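Local coordinates for sensor protein (Rhodopseudomonas palustris, PDB 2OOL) that senses light through a bound biliverdin-type bilin in this chromophore-binding part and probably signals through a histidine kinase region elsewhere in the full-length protein, at residues T164-A169 and Q319-Q324; R174-F179 and R311-L316. One frame throughout, in Å; residues are numbered along the deposited sequence.

Interaction 1 of 2, residues T164-A169 and Q319-Q324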
loop_
_atom_site.group_PDB
_atom_site.type_symbol
_atom_site.label_atom_id
_atom_site.label_comp_id
_atom_site.label_asym_id
_atom_site.label_seq_id
_atom_site.Cartn_x
_atom_site.Cartn_y
_atom_site.Cartn_z
ATOM N N THR A 164 -21.246 -3.281 -5.261
ATOM C CA THR A 164 -20.158 -2.493 -5.852
ATOM C C THR A 164 -18.930 -2.492 -4.923
ATOM O O THR A 164 -17.803 -2.641 -5.382
ATOM C CB THR A 164 -20.607 -1.048 -6.144
ATOM O OG1 THR A 164 -21.820 -1.082 -6.912
ATOM C CG2 THR A 164 -19.543 -0.257 -6.931
ATOM N N ALA A 165 -19.162 -2.328 -3.624
ATOM C CA ALA A 165 -18.071 -2.292 -2.666
ATOM C C ALA A 165 -17.369 -3.655 -2.662
ATOM O O ALA A 165 -16.144 -3.732 -2.741
ATOM C CB ALA A 165 -18.580 -1.947 -1.284
ATOM N N CYS A 166 -18.171 -4.714 -2.615
ATOM C CA CYS A 166 -17.647 -6.063 -2.584
ATOM C C CYS A 166 -16.867 -6.419 -3.830
ATOM O O CYS A 166 -15.827 -7.094 -3.733
ATOM C CB CYS A 166 -18.763 -7.073 -2.314
ATOM S SG CYS A 166 -19.358 -6.927 -0.617
ATOM N N TRP A 167 -17.340 -5.960 -4.978
ATOM C CA TRP A 167 -16.677 -6.222 -6.262
ATOM C C TRP A 167 -15.363 -5.433 -6.423
ATOM O O TRP A 167 -14.393 -5.945 -6.954
ATOM C CB TRP A 167 -17.631 -5.985 -7.460
ATOM C CG TRP A 167 -16.927 -6.282 -8.749
ATOM C CD1 TRP A 167 -16.833 -7.485 -9.387
ATOM C CD2 TRP A 167 -16.133 -5.363 -9.505
ATOM N NE1 TRP A 167 -16.058 -7.361 -10.525
ATOM C CE2 TRP A 167 -15.601 -6.071 -10.602
ATOM C CE3 TRP A 167 -15.828 -4.001 -9.360
ATOM C CZ2 TRP A 167 -14.783 -5.466 -11.548
ATOM C CZ3 TRP A 167 -15.024 -3.395 -10.310
ATOM C CH2 TRP A 167 -14.514 -4.125 -11.393
ATOM N N ILE A 168 -15.325 -4.195 -5.957
ATOM C CA ILE A 168 -14.079 -3.452 -5.918
ATOM C C ILE A 168 -13.086 -4.265 -5.071
ATOM O O ILE A 168 -11.976 -4.487 -5.476
ATOM C CB ILE A 168 -14.280 -2.012 -5.344
ATOM C CG1 ILE A 168 -15.109 -1.149 -6.331
ATOM C CG2 ILE A 168 -12.930 -1.347 -5.030
ATOM C CD1 ILE A 168 -15.966 -0.024 -5.718
ATOM N N ALA A 169 -13.502 -4.755 -3.914
ATOM C CA ALA A 169 -12.589 -5.526 -3.047
ATOM C C ALA A 169 -12.064 -6.754 -3.768
ATOM O O ALA A 169 -10.864 -6.971 -3.773
ATOM C CB ALA A 169 -13.266 -5.916 -1.750
ATOM N N GLN A 319 -10.383 -4.897 5.641
ATOM C CA GLN A 319 -10.724 -4.004 6.738
ATOM C C GLN A 319 -11.418 -2.695 6.220
ATOM O O GLN A 319 -12.336 -2.180 6.874
ATOM C CB GLN A 319 -9.503 -3.665 7.585
ATOM C CG GLN A 319 -8.888 -4.846 8.413
ATOM C CD GLN A 319 -7.555 -4.477 9.066
ATOM O OE1 GLN A 319 -7.034 -3.383 8.819
ATOM N NE2 GLN A 319 -6.958 -5.418 9.864
ATOM N N VAL A 320 -10.986 -2.146 5.093
ATOM C CA VAL A 320 -11.669 -0.962 4.519
ATOM C C VAL A 320 -13.064 -1.302 4.009
ATOM O O VAL A 320 -14.021 -0.484 4.155
ATOM C CB VAL A 320 -10.861 -0.330 3.369
ATOM C CG1 VAL A 320 -11.670 0.860 2.649
ATOM C CG2 VAL A 320 -9.525 0.142 3.871
ATOM N N LEU A 321 -13.171 -2.476 3.366
ATOM C CA LEU A 321 -14.462 -3.031 2.938
ATOM C C LEU A 321 -15.362 -3.136 4.177
ATOM O O LEU A 321 -16.508 -2.680 4.168
ATOM C CB LEU A 321 -14.284 -4.430 2.306
ATOM C CG LEU A 321 -15.545 -5.156 1.793
ATOM C CD1 LEU A 321 -16.334 -4.301 0.748
ATOM C CD2 LEU A 321 -15.286 -6.548 1.241
ATOM N N THR A 322 -14.837 -3.726 5.238
ATOM C CA THR A 322 -15.576 -3.878 6.492
ATOM C C THR A 322 -16.167 -2.560 6.981
ATOM O O THR A 322 -17.358 -2.485 7.288
ATOM C CB THR A 322 -14.670 -4.501 7.563
ATOM O OG1 THR A 322 -14.106 -5.723 7.042
ATOM C CG2 THR A 322 -15.446 -4.774 8.870
ATOM N N TRP A 323 -15.368 -1.505 7.019
ATOM C CA TRP A 323 -15.888 -0.177 7.368
ATOM C C TRP A 323 -17.013 0.303 6.434
ATOM O O TRP A 323 -18.012 0.889 6.889
ATOM C CB TRP A 323 -14.765 0.842 7.312
ATOM C CG TRP A 323 -15.207 2.224 7.506
ATOM C CD1 TRP A 323 -15.364 3.173 6.556
ATOM C CD2 TRP A 323 -15.541 2.835 8.751
ATOM N NE1 TRP A 323 -15.793 4.342 7.123
ATOM C CE2 TRP A 323 -15.917 4.161 8.473
ATOM C CE3 TRP A 323 -15.579 2.383 10.075
ATOM C CZ2 TRP A 323 -16.316 5.057 9.473
ATOM C CZ3 TRP A 323 -15.968 3.279 11.077
ATOM C CH2 TRP A 323 -16.334 4.596 10.766
ATOM N N GLN A 324 -16.847 0.080 5.131
ATOM C CA GLN A 324 -17.823 0.555 4.173
ATOM C C GLN A 324 -19.142 -0.221 4.211
ATOM O O GLN A 324 -20.208 0.343 3.950
ATOM C CB GLN A 324 -17.258 0.557 2.759
ATOM C CG GLN A 324 -18.057 1.449 1.783
ATOM C CD GLN A 324 -17.886 2.960 2.002
ATOM O OE1 GLN A 324 -17.225 3.421 2.944
ATOM N NE2 GLN A 324 -18.458 3.728 1.104
#
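In the GAF domain of this bacteriophytochrome, L321 on helix 308-332 reaches across to A165, C166 and A169 on helix 162-177. The evidence for a nearly exact antiparallel pair is the axis geometry: the two short segments run at 177° to each other and approach to 10.1 Å. Where the backbones come nearest, the CA atoms of A165 and L321 stand 6.7 Å apart, consistent with the small side chains of A165 and A169, one turn apart, facing L321. L321 works as a fork lodged between them. Chi1 (-180°, CG anti to the backbone N) extends CG toward helix 162-177, and chi2 (56°) splits the methyls between A165 and A169. One branch, CD1, sits 3.8 Å from the CB of A165 and also rests on that residue's backbone, 3.5 Å from A165 O, an oxygen already engaged by A169 N in the helix. The SG of C166 flanks the same methyl at 4.2 Å. Around this apolar junction, I286 of strand 280-288 packs on L321, while I196 and A197 of strand 193-200 receive C166, so the helix pair lies against the GAF sheet. W323 meets W323 of the second subunit edge-to-face, placing the contact beside the dimer interface. The other branch of the fork, L321 CD2, ends 3.7 Å from A169 CB.

Interaction 2 of 2, residues R174-F179 and R311-L316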
loop_
_atom_site.group_PDB
_atom_site.type_symbol
_atom_site.label_atom_id
_atom_site.label_comp_id
_atom_site.label_asym_id
_atom_site.label_seq_id
_atom_site.Cartn_x
_atom_site.Cartn_y
_atom_site.Cartn_z
ATOM N N ARG A 174 -7.827 -9.897 -6.633
ATOM C CA ARG A 174 -7.409 -10.748 -7.735
ATOM C C ARG A 174 -6.179 -10.157 -8.431
ATOM O O ARG A 174 -5.248 -10.883 -8.768
ATOM C CB ARG A 174 -8.530 -10.972 -8.760
ATOM C CG ARG A 174 -8.192 -12.087 -9.708
ATOM C CD ARG A 174 -9.356 -12.502 -10.637
ATOM N NE ARG A 174 -9.765 -11.484 -11.609
ATOM C CZ ARG A 174 -9.221 -11.295 -12.815
ATOM N NH1 ARG A 174 -8.198 -12.029 -13.238
ATOM N NH2 ARG A 174 -9.715 -10.358 -13.610
ATOM N N ARG A 175 -6.188 -8.840 -8.612
ATOM C CA ARG A 175 -5.039 -8.098 -9.146
ATOM C C ARG A 175 -3.707 -8.420 -8.460
ATOM O O ARG A 175 -2.694 -8.615 -9.126
ATOM C CB ARG A 175 -5.278 -6.597 -8.984
ATOM C CG ARG A 175 -4.644 -5.722 -10.059
ATOM C CD ARG A 175 -5.165 -4.288 -9.936
ATOM N NE ARG A 175 -6.435 -4.100 -10.648
ATOM C CZ ARG A 175 -7.623 -3.776 -10.116
ATOM N NH1 ARG A 175 -7.782 -3.552 -8.823
ATOM N NH2 ARG A 175 -8.675 -3.627 -10.934
ATOM N N ILE A 176 -3.713 -8.498 -7.137
ATOM C CA ILE A 176 -2.465 -8.561 -6.389
ATOM C C ILE A 176 -2.109 -9.965 -5.945
ATOM O O ILE A 176 -0.984 -10.184 -5.529
ATOM C CB ILE A 176 -2.477 -7.580 -5.193
ATOM C CG1 ILE A 176 -3.512 -8.005 -4.147
ATOM C CG2 ILE A 176 -2.777 -6.125 -5.693
ATOM C CD1 ILE A 176 -3.550 -7.095 -2.905
ATOM N N THR A 177 -3.042 -10.909 -6.041
ATOM C CA THR A 177 -2.791 -12.304 -5.686
ATOM C C THR A 177 -2.517 -13.166 -6.910
ATOM O O THR A 177 -1.842 -14.183 -6.822
ATOM C CB THR A 177 -3.969 -12.941 -4.861
ATOM O OG1 THR A 177 -5.199 -12.944 -5.590
ATOM C CG2 THR A 177 -4.195 -12.222 -3.537
ATOM N N GLY A 178 -3.079 -12.780 -8.048
ATOM C CA GLY A 178 -3.068 -13.615 -9.232
ATOM C C GLY A 178 -3.940 -14.856 -9.192
ATOM O O GLY A 178 -3.852 -15.691 -10.079
ATOM N N PHE A 179 -4.784 -15.000 -8.175
ATOM C CA PHE A 179 -5.584 -16.221 -8.037
ATOM C C PHE A 179 -6.683 -16.165 -9.107
ATOM O O PHE A 179 -7.146 -15.090 -9.498
ATOM C CB PHE A 179 -6.173 -16.369 -6.622
ATOM C CG PHE A 179 -5.323 -17.188 -5.656
ATOM C CD1 PHE A 179 -3.932 -17.024 -5.565
ATOM C CD2 PHE A 179 -5.927 -18.095 -4.815
ATOM C CE1 PHE A 179 -3.195 -17.750 -4.663
ATOM C CE2 PHE A 179 -5.207 -18.827 -3.893
ATOM C CZ PHE A 179 -3.830 -18.661 -3.815
ATOM N N ARG A 311 -0.585 -10.854 1.621
ATOM C CA ARG A 311 -1.680 -11.212 2.520
ATOM C C ARG A 311 -2.028 -10.071 3.434
ATOM O O ARG A 311 -3.219 -9.835 3.663
ATOM C CB ARG A 311 -1.401 -12.537 3.284
ATOM C CG ARG A 311 -1.132 -13.687 2.288
ATOM C CD ARG A 311 -1.216 -15.120 2.772
ATOM N NE ARG A 311 -0.642 -15.435 4.068
ATOM C CZ ARG A 311 0.636 -15.779 4.288
ATOM N NH1 ARG A 311 1.546 -15.767 3.311
ATOM N NH2 ARG A 311 1.019 -16.110 5.501
ATOM N N GLN A 312 -1.039 -9.322 3.932
ATOM C CA GLN A 312 -1.317 -8.140 4.734
ATOM C C GLN A 312 -2.071 -7.062 3.907
ATOM O O GLN A 312 -2.849 -6.272 4.478
ATOM C CB GLN A 312 -0.057 -7.515 5.299
ATOM C CG GLN A 312 0.668 -8.320 6.374
ATOM C CD GLN A 312 1.933 -7.610 6.835
ATOM O OE1 GLN A 312 2.856 -7.327 6.031
ATOM N NE2 GLN A 312 1.970 -7.283 8.109
ATOM N N ALA A 313 -1.803 -7.014 2.598
ATOM C CA ALA A 313 -2.486 -6.067 1.708
ATOM C C ALA A 313 -3.960 -6.453 1.538
ATOM O O ALA A 313 -4.813 -5.620 1.684
ATOM C CB ALA A 313 -1.791 -5.971 0.357
ATOM N N CYS A 314 -4.233 -7.720 1.248
ATOM C CA CYS A 314 -5.582 -8.264 1.240
ATOM C C CYS A 314 -6.363 -7.982 2.524
ATOM O O CYS A 314 -7.572 -7.751 2.466
ATOM C CB CYS A 314 -5.557 -9.781 0.959
ATOM S SG CYS A 314 -4.761 -10.262 -0.665
ATOM N N GLU A 315 -5.695 -8.031 3.671
ATOM C CA GLU A 315 -6.337 -7.850 4.956
ATOM C C GLU A 315 -6.750 -6.393 5.121
ATOM O O GLU A 315 -7.838 -6.105 5.608
ATOM C CB GLU A 315 -5.427 -8.276 6.109
ATOM C CG GLU A 315 -6.128 -8.215 7.449
ATOM C CD GLU A 315 -5.195 -8.529 8.636
ATOM O OE1 GLU A 315 -3.965 -8.545 8.471
ATOM O OE2 GLU A 315 -5.704 -8.739 9.752
ATOM N N LEU A 316 -5.841 -5.502 4.717
ATOM C CA LEU A 316 -6.120 -4.069 4.652
ATOM C C LEU A 316 -7.359 -3.775 3.813
ATOM O O LEU A 316 -8.256 -3.024 4.247
ATOM C CB LEU A 316 -4.931 -3.313 4.078
ATOM C CG LEU A 316 -5.040 -1.801 3.920
ATOM C CD1 LEU A 316 -5.390 -1.077 5.229
ATOM C CD2 LEU A 316 -3.726 -1.269 3.317
#
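I176, in the last turn of helix 162-177, packs on A313 and C314 of helix 308-332, and T177 on C314, within the GAF domain's helical layer. Two methyls do the touching. I176 CD1 meets A313 CB at 3.9 Å and also reaches the SG of C314 at 4.1 Å. The same sulfur is approached more closely by the CG2 of T177, at 3.5 Å, so the two methyls come to C314 SG from directions roughly at right angles. The T177 torsion explains this division of labour: with chi1 at 61°, CG2 lies anti to the carbonyl carbon and faces the cysteine, while OG1 is directed back to its own chain and hydrogen-bonds with V173 O. Farther out, F145 of helix 142-157 touches both I176 and A313, and strand 280-288 supplies M282 to T177 and I284 to C314. These neighbours place the junction between a third helix and the sheet. The helix terminates just beyond T177, where G178 takes a positive phi of 70°. Its N still bonds to R174 O, and the chain then turns toward strand 181-187, with F179 N making a weak bond of 3.3 Å to T177 OG1.

How the interactions relate
From the N terminus, the chain enters helix 162-177 through 164-169 and leaves it through 174-179. It then builds the six-stranded antiparallel GAF sheet, with helices 219-227 and 267-276 among its connections, and sends strand 241-244 into the PAS-side sheet, before returning along helix 308-332. There 311-316 comes first, closing the inner loop of interaction 2 with 131 intervening residues; 319-324 follows and closes the outer loop of interaction 1 with 149. The loops are nested rather than crossed, the order expected of one antiparallel helix pair. With centres 13 Å apart, the contacts join the same two helices at successive levels, and both lie within reach of the second subunit.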